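Local coordinates for protein D-threo-3-hydroxyaspartate dehydratase (Delftia, PDB 3WQE) that uses pyridoxal 5'-phosphate and a divalent metal ion to deaminate D-threo-3-hydroxyaspartate to oxaloacetate and ammonia, at residues P50-S55 / I72-L77; I145-H150 / V179-G184; S185-D190 / R256-C261. One frame throughout, in Å; residues are numbered along the deposited sequence.

Interaction 1: P50-S55 / I72-L77. With PLP (pyridoxal-5'-phosphate), chain F; 2TL (D-allothreonine), chain H.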
loop_
_atom_site.group_PDB
_atom_site.type_symbol
_atom_site.label_atom_id
_atom_site.label_comp_id
_atom_site.label_asym_id
_atom_site.label_seq_id
_atom_site.Cartn_x
_atom_site.Cartn_y
_atom_site.Cartn_z
ATOM N N PRO B 50 -5.312 19.425 -12.137
ATOM C CA PRO B 50 -4.642 18.136 -11.888
ATOM C C PRO B 50 -5.239 17.439 -10.657
ATOM O O PRO B 50 -5.600 18.079 -9.658
ATOM C CB PRO B 50 -3.150 18.535 -11.574
ATOM C CG PRO B 50 -3.182 20.022 -11.282
ATOM C CD PRO B 50 -4.421 20.610 -12.061
ATOM N N HIS B 51 -5.163 16.127 -10.726
ATOM C CA HIS B 51 -5.606 15.293 -9.557
ATOM C C HIS B 51 -4.391 15.008 -8.731
ATOM O O HIS B 51 -3.488 14.247 -9.113
ATOM C CB HIS B 51 -6.274 14.056 -10.082
ATOM C CG HIS B 51 -7.206 13.523 -9.023
ATOM N ND1 HIS B 51 -6.864 13.562 -7.672
ATOM C CD2 HIS B 51 -8.537 13.031 -9.092
ATOM C CE1 HIS B 51 -7.951 13.148 -6.945
ATOM N NE2 HIS B 51 -8.919 12.789 -7.813
ATOM N N VAL B 52 -4.370 15.637 -7.574
ATOM C CA VAL B 52 -3.194 15.513 -6.703
ATOM C C VAL B 52 -3.185 14.217 -5.914
ATOM O O VAL B 52 -2.196 14.007 -5.194
ATOM C CB VAL B 52 -2.981 16.713 -5.754
ATOM C CG1 VAL B 52 -2.762 17.948 -6.622
ATOM C CG2 VAL B 52 -4.166 16.909 -4.797
ATOM N N LYS B 53 -4.167 13.340 -6.109
ATOM C CA LYS B 53 -4.124 12.099 -5.298
ATOM C C LYS B 53 -2.912 11.223 -5.738
ATOM O O LYS B 53 -2.544 10.333 -4.923
ATOM C CB LYS B 53 -5.416 11.276 -5.450
ATOM C CG LYS B 53 -5.518 10.608 -6.807
ATOM C CD LYS B 53 -6.871 9.777 -6.894
ATOM C CE LYS B 53 -7.027 9.272 -8.331
ATOM N NZ LYS B 53 -5.961 8.347 -8.748
ATOM N N THR B 54 -2.300 11.454 -6.901
ATOM C CA THR B 54 -1.138 10.608 -7.278
ATOM C C THR B 54 0.066 10.935 -6.380
ATOM O O THR B 54 0.821 10.010 -6.003
ATOM C CB THR B 54 -0.755 10.992 -8.712
ATOM O OG1 THR B 54 -1.843 10.476 -9.505
ATOM C CG2 THR B 54 0.515 10.277 -9.172
ATOM N N SER B 55 0.306 12.210 -6.052
ATOM C CA SER B 55 1.548 12.563 -5.271
ATOM C C SER B 55 1.200 12.962 -3.837
ATOM O O SER B 55 2.036 12.794 -2.939
ATOM C CB SER B 55 2.294 13.798 -5.931
ATOM O OG SER B 55 1.547 15.035 -5.696
ATOM N N ILE B 72 -7.182 22.344 -8.217
ATOM C CA ILE B 72 -6.807 20.918 -8.082
ATOM C C ILE B 72 -8.043 20.058 -7.874
ATOM O O ILE B 72 -9.132 20.533 -7.509
ATOM C CB ILE B 72 -5.843 20.646 -6.881
ATOM C CG1 ILE B 72 -6.479 21.039 -5.520
ATOM C CG2 ILE B 72 -4.525 21.383 -7.144
ATOM C CD1 ILE B 72 -5.574 20.700 -4.287
ATOM N N THR B 73 -7.843 18.777 -8.117
ATOM C CA THR B 73 -8.828 17.712 -7.702
ATOM C C THR B 73 -8.172 16.923 -6.574
ATOM O O THR B 73 -6.967 16.609 -6.603
ATOM C CB THR B 73 -9.100 16.737 -8.872
ATOM O OG1 THR B 73 -9.359 17.496 -10.114
ATOM C CG2 THR B 73 -10.335 15.921 -8.594
ATOM N N VAL B 74 -9.008 16.618 -5.568
ATOM C CA VAL B 74 -8.492 15.773 -4.459
ATOM C C VAL B 74 -9.474 14.580 -4.285
ATOM O O VAL B 74 -10.645 14.612 -4.644
ATOM C CB VAL B 74 -8.460 16.568 -3.135
ATOM C CG1 VAL B 74 -7.462 17.755 -3.236
ATOM C CG2 VAL B 74 -9.862 17.128 -2.680
ATOM N N SER B 75 -8.923 13.551 -3.657
ATOM C CA SER B 75 -9.665 12.301 -3.426
ATOM C C SER B 75 -10.154 12.111 -2.010
ATOM O O SER B 75 -10.848 11.092 -1.719
ATOM C CB SER B 75 -8.861 11.072 -3.871
ATOM O OG SER B 75 -7.794 10.779 -2.926
ATOM N N THR B 76 -9.764 13.010 -1.129
ATOM C CA THR B 76 -10.140 12.973 0.318
ATOM C C THR B 76 -10.216 14.416 0.839
ATOM O O THR B 76 -9.537 15.340 0.303
ATOM C CB THR B 76 -9.082 12.244 1.217
ATOM O OG1 THR B 76 -7.766 12.894 1.069
ATOM C CG2 THR B 76 -8.901 10.797 0.744
ATOM N N LEU B 77 -11.026 14.589 1.875
ATOM C CA LEU B 77 -11.008 15.934 2.519
ATOM C C LEU B 77 -9.672 16.173 3.236
ATOM O O LEU B 77 -9.366 17.335 3.475
ATOM C CB LEU B 77 -12.200 16.172 3.447
ATOM C CG LEU B 77 -13.492 16.247 2.642
ATOM C CD1 LEU B 77 -14.583 16.550 3.663
ATOM C CD2 LEU B 77 -13.452 17.370 1.563
HETATM N N1 PLP F . -10.771 12.279 -11.895
HETATM C C2 PLP F . -11.280 11.313 -11.123
HETATM C C2A PLP F . -12.657 11.512 -10.511
HETATM C C3 PLP F . -10.628 10.047 -10.922
HETATM O O3 PLP F . -11.170 9.091 -10.138
HETATM C C4 PLP F . -9.314 9.927 -11.402
HETATM C C4A PLP F . -8.528 8.712 -11.300
HETATM C C5 PLP F . -8.784 11.031 -12.182
HETATM C C6 PLP F . -9.588 12.187 -12.398
HETATM C C5A PLP F . -7.321 10.987 -12.698
HETATM O O4P PLP F . -7.099 9.965 -13.658
HETATM P P PLP F . -5.566 9.624 -13.993
HETATM O O1P PLP F . -5.048 10.944 -14.550
HETATM O O2P PLP F . -5.799 8.579 -15.036
HETATM O O3P PLP F . -4.899 9.205 -12.723
HETATM N N 2TL H . -9.249 7.500 -10.737
HETATM C CA 2TL H . -8.470 6.209 -10.624
HETATM C CB 2TL H . -9.073 5.280 -11.705
HETATM O OG1 2TL H . -8.636 5.596 -12.989
HETATM C CG2 2TL H . -10.503 5.026 -11.754
HETATM C C 2TL H . -8.864 5.682 -9.248
HETATM O O 2TL H . -9.858 6.188 -8.730
HETATM O OXT 2TL H . -8.111 4.868 -8.808
#

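Interaction 2: I145-H150 / V179-G184. With PLP (pyridoxal-5'-phosphate), chain F; 2TL (D-allothreonine), chain H.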
loop_
_atom_site.group_PDB
_atom_site.type_symbol
_atom_site.label_atom_id
_atom_site.label_comp_id
_atom_site.label_asym_id
_atom_site.label_seq_id
_atom_site.Cartn_x
_atom_site.Cartn_y
_atom_site.Cartn_z
ATOM N N ILE B 145 -21.288 12.102 -13.772
ATOM C CA ILE B 145 -21.918 11.431 -14.931
ATOM C C ILE B 145 -21.135 10.164 -15.265
ATOM O O ILE B 145 -19.902 10.117 -15.197
ATOM C CB ILE B 145 -21.841 12.363 -16.171
ATOM C CG1 ILE B 145 -22.437 13.768 -15.790
ATOM C CG2 ILE B 145 -22.603 11.764 -17.338
ATOM C CD1 ILE B 145 -23.877 13.796 -15.290
ATOM N N ASP B 146 -21.902 9.104 -15.505
ATOM C CA ASP B 146 -21.331 7.847 -16.014
ATOM C C ASP B 146 -21.380 7.910 -17.532
ATOM O O ASP B 146 -22.450 7.900 -18.144
ATOM C CB ASP B 146 -22.261 6.731 -15.472
ATOM C CG ASP B 146 -21.870 5.393 -16.012
ATOM O OD1 ASP B 146 -20.833 5.334 -16.699
ATOM O OD2 ASP B 146 -22.572 4.398 -15.702
ATOM N N THR B 147 -20.146 8.026 -18.088
ATOM C CA THR B 147 -20.073 8.038 -19.565
ATOM C C THR B 147 -19.502 6.781 -20.128
ATOM O O THR B 147 -19.710 6.567 -21.338
ATOM C CB THR B 147 -19.167 9.203 -20.046
ATOM O OG1 THR B 147 -17.897 9.152 -19.443
ATOM C CG2 THR B 147 -19.811 10.564 -19.736
ATOM N N ASP B 148 -18.843 5.915 -19.315
ATOM C CA ASP B 148 -18.340 4.691 -19.938
ATOM C C ASP B 148 -18.541 3.386 -19.124
ATOM O O ASP B 148 -17.931 2.342 -19.436
ATOM C CB ASP B 148 -16.803 4.888 -20.180
ATOM C CG ASP B 148 -16.001 4.835 -18.839
ATOM O OD1 ASP B 148 -16.654 5.068 -17.806
ATOM O OD2 ASP B 148 -14.774 4.706 -18.894
ATOM N N GLY B 149 -19.395 3.443 -18.109
ATOM C CA GLY B 149 -19.710 2.320 -17.303
ATOM C C GLY B 149 -18.639 1.913 -16.336
ATOM O O GLY B 149 -18.726 0.838 -15.802
ATOM N N HIS B 150 -17.603 2.735 -16.138
ATOM C CA HIS B 150 -16.431 2.383 -15.261
ATOM C C HIS B 150 -16.846 2.083 -13.844
ATOM O O HIS B 150 -16.334 1.072 -13.280
ATOM C CB HIS B 150 -15.435 3.612 -15.143
ATOM C CG HIS B 150 -14.390 3.433 -14.187
ATOM N ND1 HIS B 150 -14.094 4.328 -13.161
ATOM C CD2 HIS B 150 -13.444 2.449 -14.183
ATOM C CE1 HIS B 150 -12.963 3.901 -12.585
ATOM N NE2 HIS B 150 -12.598 2.713 -13.149
ATOM N N VAL B 179 -20.963 19.595 -14.213
ATOM C CA VAL B 179 -21.000 18.108 -14.325
ATOM C C VAL B 179 -19.571 17.660 -14.537
ATOM O O VAL B 179 -18.704 18.368 -15.041
ATOM C CB VAL B 179 -21.855 17.601 -15.499
ATOM C CG1 VAL B 179 -23.367 17.769 -15.158
ATOM C CG2 VAL B 179 -21.564 18.373 -16.838
ATOM N N LEU B 180 -19.288 16.432 -14.095
ATOM C CA LEU B 180 -17.940 15.859 -14.307
ATOM C C LEU B 180 -18.053 14.414 -14.619
ATOM O O LEU B 180 -19.048 13.721 -14.226
ATOM C CB LEU B 180 -16.995 16.043 -13.093
ATOM C CG LEU B 180 -17.258 15.112 -11.883
ATOM C CD1 LEU B 180 -15.989 15.101 -11.004
ATOM C CD2 LEU B 180 -18.472 15.560 -11.060
ATOM N N THR B 181 -17.091 13.883 -15.357
ATOM C CA THR B 181 -16.997 12.428 -15.627
ATOM C C THR B 181 -15.588 11.986 -15.584
ATOM O O THR B 181 -14.691 12.830 -15.860
ATOM C CB THR B 181 -17.691 12.034 -16.954
ATOM O OG1 THR B 181 -17.899 10.617 -17.019
ATOM C CG2 THR B 181 -16.864 12.519 -18.183
ATOM N N HIS B 182 -15.352 10.667 -15.374
ATOM C CA HIS B 182 -14.012 10.121 -15.466
ATOM C C HIS B 182 -14.103 8.845 -16.237
ATOM O O HIS B 182 -14.779 7.881 -15.784
ATOM C CB HIS B 182 -13.523 9.788 -14.048
ATOM C CG HIS B 182 -12.263 8.998 -14.051
ATOM N ND1 HIS B 182 -11.046 9.460 -14.505
ATOM C CD2 HIS B 182 -12.050 7.688 -13.527
ATOM C CE1 HIS B 182 -10.059 8.448 -14.264
ATOM N NE2 HIS B 182 -10.687 7.394 -13.726
ATOM N N ALA B 183 -13.474 8.786 -17.422
ATOM C CA ALA B 183 -13.604 7.542 -18.274
ATOM C C ALA B 183 -12.516 6.535 -17.891
ATOM O O ALA B 183 -11.500 6.320 -18.556
ATOM C CB ALA B 183 -13.543 7.826 -19.835
ATOM N N GLY B 184 -12.730 5.948 -16.694
ATOM C CA GLY B 184 -11.710 5.098 -16.096
ATOM C C GLY B 184 -11.616 3.818 -16.862
ATOM O O GLY B 184 -10.573 3.114 -16.670
HETATM N N1 PLP F . -10.771 12.279 -11.895
HETATM C C2 PLP F . -11.280 11.313 -11.123
HETATM C C2A PLP F . -12.657 11.512 -10.511
HETATM C C3 PLP F . -10.628 10.047 -10.922
HETATM O O3 PLP F . -11.170 9.091 -10.138
HETATM C C4 PLP F . -9.314 9.927 -11.402
HETATM C C4A PLP F . -8.528 8.712 -11.300
HETATM C C5 PLP F . -8.784 11.031 -12.182
HETATM C C6 PLP F . -9.588 12.187 -12.398
HETATM C C5A PLP F . -7.321 10.987 -12.698
HETATM O O4P PLP F . -7.099 9.965 -13.658
HETATM P P PLP F . -5.566 9.624 -13.993
HETATM O O1P PLP F . -5.048 10.944 -14.550
HETATM O O2P PLP F . -5.799 8.579 -15.036
HETATM O O3P PLP F . -4.899 9.205 -12.723
HETATM N N 2TL H . -9.249 7.500 -10.737
HETATM C CA 2TL H . -8.470 6.209 -10.624
HETATM C CB 2TL H . -9.073 5.280 -11.705
HETATM O OG1 2TL H . -8.636 5.596 -12.989
HETATM C CG2 2TL H . -10.503 5.026 -11.754
HETATM C C 2TL H . -8.864 5.682 -9.248
HETATM O O 2TL H . -9.858 6.188 -8.730
HETATM O OXT 2TL H . -8.111 4.868 -8.808
HETATM O O HOH W 1 -17.467 9.226 -13.984
HETATM O O HOH W 2 -17.868 7.170 -16.475
HETATM O O HOH W 3 -15.736 6.726 -13.160
#

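Interaction 3: S185-D190 / R256-C261. With PLP (pyridoxal-5'-phosphate), chain F; 2TL (D-allothreonine), chain H.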
loop_
_atom_site.group_PDB
_atom_site.type_symbol
_atom_site.label_atom_id
_atom_site.label_comp_id
_atom_site.label_asym_id
_atom_site.label_seq_id
_atom_site.Cartn_x
_atom_site.Cartn_y
_atom_site.Cartn_z
ATOM N N SER B 185 -12.490 3.522 -17.812
ATOM C CA SER B 185 -12.303 2.310 -18.620
ATOM C C SER B 185 -11.164 2.464 -19.603
ATOM O O SER B 185 -10.761 1.503 -20.272
ATOM C CB SER B 185 -13.573 1.953 -19.391
ATOM O OG SER B 185 -13.814 2.868 -20.518
ATOM N N SER B 186 -10.577 3.669 -19.660
ATOM C CA SER B 186 -9.433 3.922 -20.612
ATOM C C SER B 186 -8.197 3.035 -20.183
ATOM O O SER B 186 -7.334 2.729 -21.017
ATOM C CB SER B 186 -9.061 5.420 -20.576
ATOM O OG SER B 186 -8.477 5.785 -19.318
ATOM N N TYR B 187 -8.227 2.598 -18.923
ATOM C CA TYR B 187 -7.089 1.791 -18.422
ATOM C C TYR B 187 -7.084 0.425 -18.995
ATOM O O TYR B 187 -6.073 -0.285 -18.859
ATOM C CB TYR B 187 -7.132 1.763 -16.877
ATOM C CG TYR B 187 -6.555 2.987 -16.249
ATOM C CD1 TYR B 187 -7.068 4.276 -16.478
ATOM C CD2 TYR B 187 -5.491 2.864 -15.330
ATOM C CE1 TYR B 187 -6.541 5.409 -15.794
ATOM C CE2 TYR B 187 -4.959 3.995 -14.637
ATOM C CZ TYR B 187 -5.516 5.270 -14.939
ATOM O OH TYR B 187 -4.979 6.414 -14.313
ATOM N N GLU B 188 -8.185 0.018 -19.621
ATOM C CA GLU B 188 -8.236 -1.312 -20.227
ATOM C C GLU B 188 -7.798 -1.308 -21.687
ATOM O O GLU B 188 -7.799 -2.371 -22.329
ATOM C CB GLU B 188 -9.654 -1.875 -20.100
ATOM C CG GLU B 188 -9.871 -2.355 -18.640
ATOM C CD GLU B 188 -11.181 -1.906 -18.081
ATOM O OE1 GLU B 188 -12.245 -2.163 -18.740
ATOM O OE2 GLU B 188 -11.139 -1.290 -16.957
ATOM N N LEU B 189 -7.493 -0.127 -22.258
ATOM C CA LEU B 189 -7.186 0.020 -23.699
ATOM C C LEU B 189 -5.672 0.043 -23.904
ATOM O O LEU B 189 -4.926 0.195 -22.925
ATOM C CB LEU B 189 -7.811 1.340 -24.188
ATOM C CG LEU B 189 -9.361 1.314 -23.995
ATOM C CD1 LEU B 189 -10.063 2.558 -24.511
ATOM C CD2 LEU B 189 -10.015 0.081 -24.632
ATOM N N ASP B 190 -5.259 -0.065 -25.158
ATOM C CA ASP B 190 -3.857 -0.089 -25.495
ATOM C C ASP B 190 -3.564 0.285 -26.935
ATOM O O ASP B 190 -2.465 -0.012 -27.445
ATOM C CB ASP B 190 -3.227 -1.459 -25.139
ATOM C CG ASP B 190 -3.899 -2.612 -25.905
ATOM O OD1 ASP B 190 -4.461 -2.367 -26.967
ATOM O OD2 ASP B 190 -3.791 -3.779 -25.498
ATOM N N ARG B 256 2.678 3.117 -19.677
ATOM C CA ARG B 256 3.539 2.742 -20.754
ATOM C C ARG B 256 2.840 1.666 -21.613
ATOM O O ARG B 256 2.775 1.750 -22.849
ATOM C CB ARG B 256 4.830 2.181 -20.138
ATOM C CG ARG B 256 5.779 1.737 -21.233
ATOM C CD ARG B 256 5.606 0.269 -21.610
ATOM N NE ARG B 256 6.723 -0.239 -22.395
ATOM C CZ ARG B 256 6.757 -1.475 -22.878
ATOM N NH1 ARG B 256 5.751 -2.335 -22.728
ATOM N NH2 ARG B 256 7.785 -1.851 -23.631
ATOM N N ASN B 257 2.186 0.712 -20.929
ATOM C CA ASN B 257 1.474 -0.337 -21.661
ATOM C C ASN B 257 0.190 0.132 -22.380
ATOM O O ASN B 257 -0.103 -0.389 -23.454
ATOM C CB ASN B 257 1.147 -1.487 -20.720
ATOM C CG ASN B 257 2.362 -2.434 -20.491
ATOM O OD1 ASN B 257 3.304 -2.518 -21.261
ATOM N ND2 ASN B 257 2.278 -3.175 -19.397
ATOM N N ILE B 258 -0.506 1.132 -21.804
ATOM C CA ILE B 258 -1.699 1.710 -22.467
ATOM C C ILE B 258 -1.230 2.426 -23.715
ATOM O O ILE B 258 -1.950 2.502 -24.751
ATOM C CB ILE B 258 -2.356 2.698 -21.493
ATOM C CG1 ILE B 258 -3.032 1.886 -20.396
ATOM C CG2 ILE B 258 -3.432 3.562 -22.231
ATOM C CD1 ILE B 258 -3.543 2.754 -19.174
ATOM N N GLY B 259 0.035 2.893 -23.633
ATOM C CA GLY B 259 0.742 3.474 -24.780
ATOM C C GLY B 259 0.757 4.972 -24.814
ATOM O O GLY B 259 1.013 5.524 -25.917
ATOM N N VAL B 260 0.530 5.651 -23.701
ATOM C CA VAL B 260 0.586 7.070 -23.690
ATOM C C VAL B 260 1.887 7.577 -23.124
ATOM O O VAL B 260 2.026 8.836 -23.097
ATOM C CB VAL B 260 -0.563 7.678 -22.895
ATOM C CG1 VAL B 260 -1.922 7.213 -23.539
ATOM C CG2 VAL B 260 -0.527 7.206 -21.448
ATOM N N CYS B 261 2.855 6.697 -22.773
ATOM C CA CYS B 261 4.148 7.199 -22.504
ATOM C C CYS B 261 5.150 6.077 -22.795
ATOM O O CYS B 261 4.731 4.960 -23.055
ATOM C CB CYS B 261 4.250 7.642 -21.062
ATOM S SG CYS B 261 4.198 6.323 -19.830
HETATM N N1 PLP F . -10.771 12.279 -11.895
HETATM C C2 PLP F . -11.280 11.313 -11.123
HETATM C C2A PLP F . -12.657 11.512 -10.511
HETATM C C3 PLP F . -10.628 10.047 -10.922
HETATM O O3 PLP F . -11.170 9.091 -10.138
HETATM C C4 PLP F . -9.314 9.927 -11.402
HETATM C C4A PLP F . -8.528 8.712 -11.300
HETATM C C5 PLP F . -8.784 11.031 -12.182
HETATM C C6 PLP F . -9.588 12.187 -12.398
HETATM C C5A PLP F . -7.321 10.987 -12.698
HETATM O O4P PLP F . -7.099 9.965 -13.658
HETATM P P PLP F . -5.566 9.624 -13.993
HETATM O O1P PLP F . -5.048 10.944 -14.550
HETATM O O2P PLP F . -5.799 8.579 -15.036
HETATM O O3P PLP F . -4.899 9.205 -12.723
HETATM N N 2TL H . -9.249 7.500 -10.737
HETATM C CA 2TL H . -8.470 6.209 -10.624
HETATM C CB 2TL H . -9.073 5.280 -11.705
HETATM O OG1 2TL H . -8.636 5.596 -12.989
HETATM C CG2 2TL H . -10.503 5.026 -11.754
HETATM C C 2TL H . -8.864 5.682 -9.248
HETATM O O 2TL H . -9.858 6.188 -8.730
HETATM O OXT 2TL H . -8.111 4.868 -8.808
HETATM O O HOH W 4 0.045 0.171 -26.205
#

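Interaction 1: P50-S55 / I72-L77
His-51 and Thr-73 form a single parallel bridge, with CA atoms 4.4 Å apart and the touching parts 27° apart in direction. Thr-73 N gives its hydrogen to Pro-50 O at 2.8 Å, and Val-52 N gives its own to Thr-73 O at 2.9 Å, both bonds fairly straight. On one side of this bridge Val-52 CG1 touches Ile-72 CG2, while Val-52 CG2 lies alongside Val-74 CG1 at 3.7 Å. On the other side the His-51 ring is sandwiched: Thr-73 CG2 makes a CH-pi contact 3.7 Å from its centroid, and Lys-53 CD lies off-centre over the opposite face. Lys-53 N donates to His-51 ND1 at 3.1 Å, which limits ring rotation. PLP N1 sits in plane at the His-51 edge. The extended Lys-53 chain passes Ser-75 OG at CB and brings CE 3.4 Å from PLP C4A; a bend at chi4 then turns NZ, which bonds Gln-329 of the second subunit. Ser-75 OG pairs with Glu-79. The helix 58-67 connection makes this a beta-alpha-beta unit of the alanine racemase-type barrel. Lys-53 is inferred to carry the cofactor as an aldimine; here it stands beside C4A, which is joined instead to N of D-allothreonine.

Interaction 2: I145-H150 / V179-G184
Ile-145 N donates to Leu-180 O at 2.8 Å, nearly head-on to the carbonyl (171° at the oxygen), between the neighbouring parallel strands 140-146 and 175-180. Beyond that bond side chains and waters take over. Thr-181 OG1 stands anti to its own backbone N (chi1 -165°), which brings it over the Ile-145 carbonyl plane; it donates to Ile-145 O at 2.8 Å and accepts from Thr-147 OG1, the two threonines meeting tip to tip. Ile-145 O takes a second hydrogen from a water that accepts from His-182 N. Another water accepts from Thr-147 N and lies within bonding distance of Asp-148 OD1 and His-182 O. A third joins His-182 O to His-150 ND1. Asp-146 OD1 accepts from Gly-149 N at 2.8 Å on its syn lone pair, an Asx motif; Asp-148 OD1 closes an Asx turn with His-150 N, met from above the carboxylate plane, while OD2 pairs with Ser-185. Gly-184 CA sits 3.6 Å from the His-150 ring centroid, almost straight over it, leaving no space for a CB. The His-182 edge points at the His-150 face in an offset edge-to-face pair, planes at 74°. His-182 ND1 is satisfied by Gly-226 O, and NE2 shares a 2.8 Å hydrogen bond with OG1 of D-allothreonine. With one face over PLP C3, His-182 lines the active site at the C-terminal mouth of an alanine racemase-type barrel.

Interaction 3: S185-D190 / R256-C261
A Schellman motif ends helix 253-258 where Ile-258 leans on the 3-10 turn that carries Tyr-187 to the cofactor phosphate. Gly-259, with a positive phi of 100°, is the C' residue of that motif: Val-260 N reaches back to Met-255 O and Gly-259 N to Arg-256 O. No direct hydrogen bond crosses between 185-190 and 256-261; Ile-258 is the residue with the largest share of the contact. Its CD1 lies 3.8 Å from Tyr-187 CA, and its CG1 comes within 3.6 Å of Leu-189 O. CG1 stands anti to the carbonyl carbon (chi1 -73°), which aims the long branch at the turn. Backbone CA-H...O contacts run both ways, Ile-258 CA to Leu-189 O and, closer, Asp-190 CA to Ile-258 O at 3.3 Å. The turn itself is held by Glu-188 N to Ser-185 O and Leu-189 N to Ser-186 O, while Ser-186 OG bonds Ser-227 outside the two segments. Tyr-187 directs OH to PLP O2P, which lies in the plane of the ring at its edge. The modelled separation of 2.4 Å between Tyr-187 OH and PLP O2P is very short, so its exact length is doubtful. One ring face looks at OG1 of the bound D-allothreonine, 3.5 Å from Tyr-187 CE1. A phenylalanine here would probably leave phosphate oxygen O2P without this hydroxyl donor. Asp-190 is exposed, and here a single water donates to both Asp-190 O and Asn-257 O, 2.8 Å from each.

How the interactions relate
Interactions 1 and 2 are buried and reach the same parallel barrel sheet, their centres about 17 Å apart and without mutual contact; interaction 3, partly buried, joins the loop that follows strand 175-180 to the end of helix 253-258. The chemistry follows: bridging backbone bonds and valine-isoleucine packing in interaction 1, hydroxyls and ordered waters in interaction 2, CA-H...O contacts and one bridging water in interaction 3. Interactions 2 and 3 touch directly, Asp-148 OD2 lying 2.6 Å from Ser-185 OG, a probable hydrogen bond. All three reach PLP and D-allothreonine: His-51 edge-on over one pyridine face, His-182 on the opposite face, Tyr-187 at the phosphate. Interactions 1 and 2 also meet the second subunit.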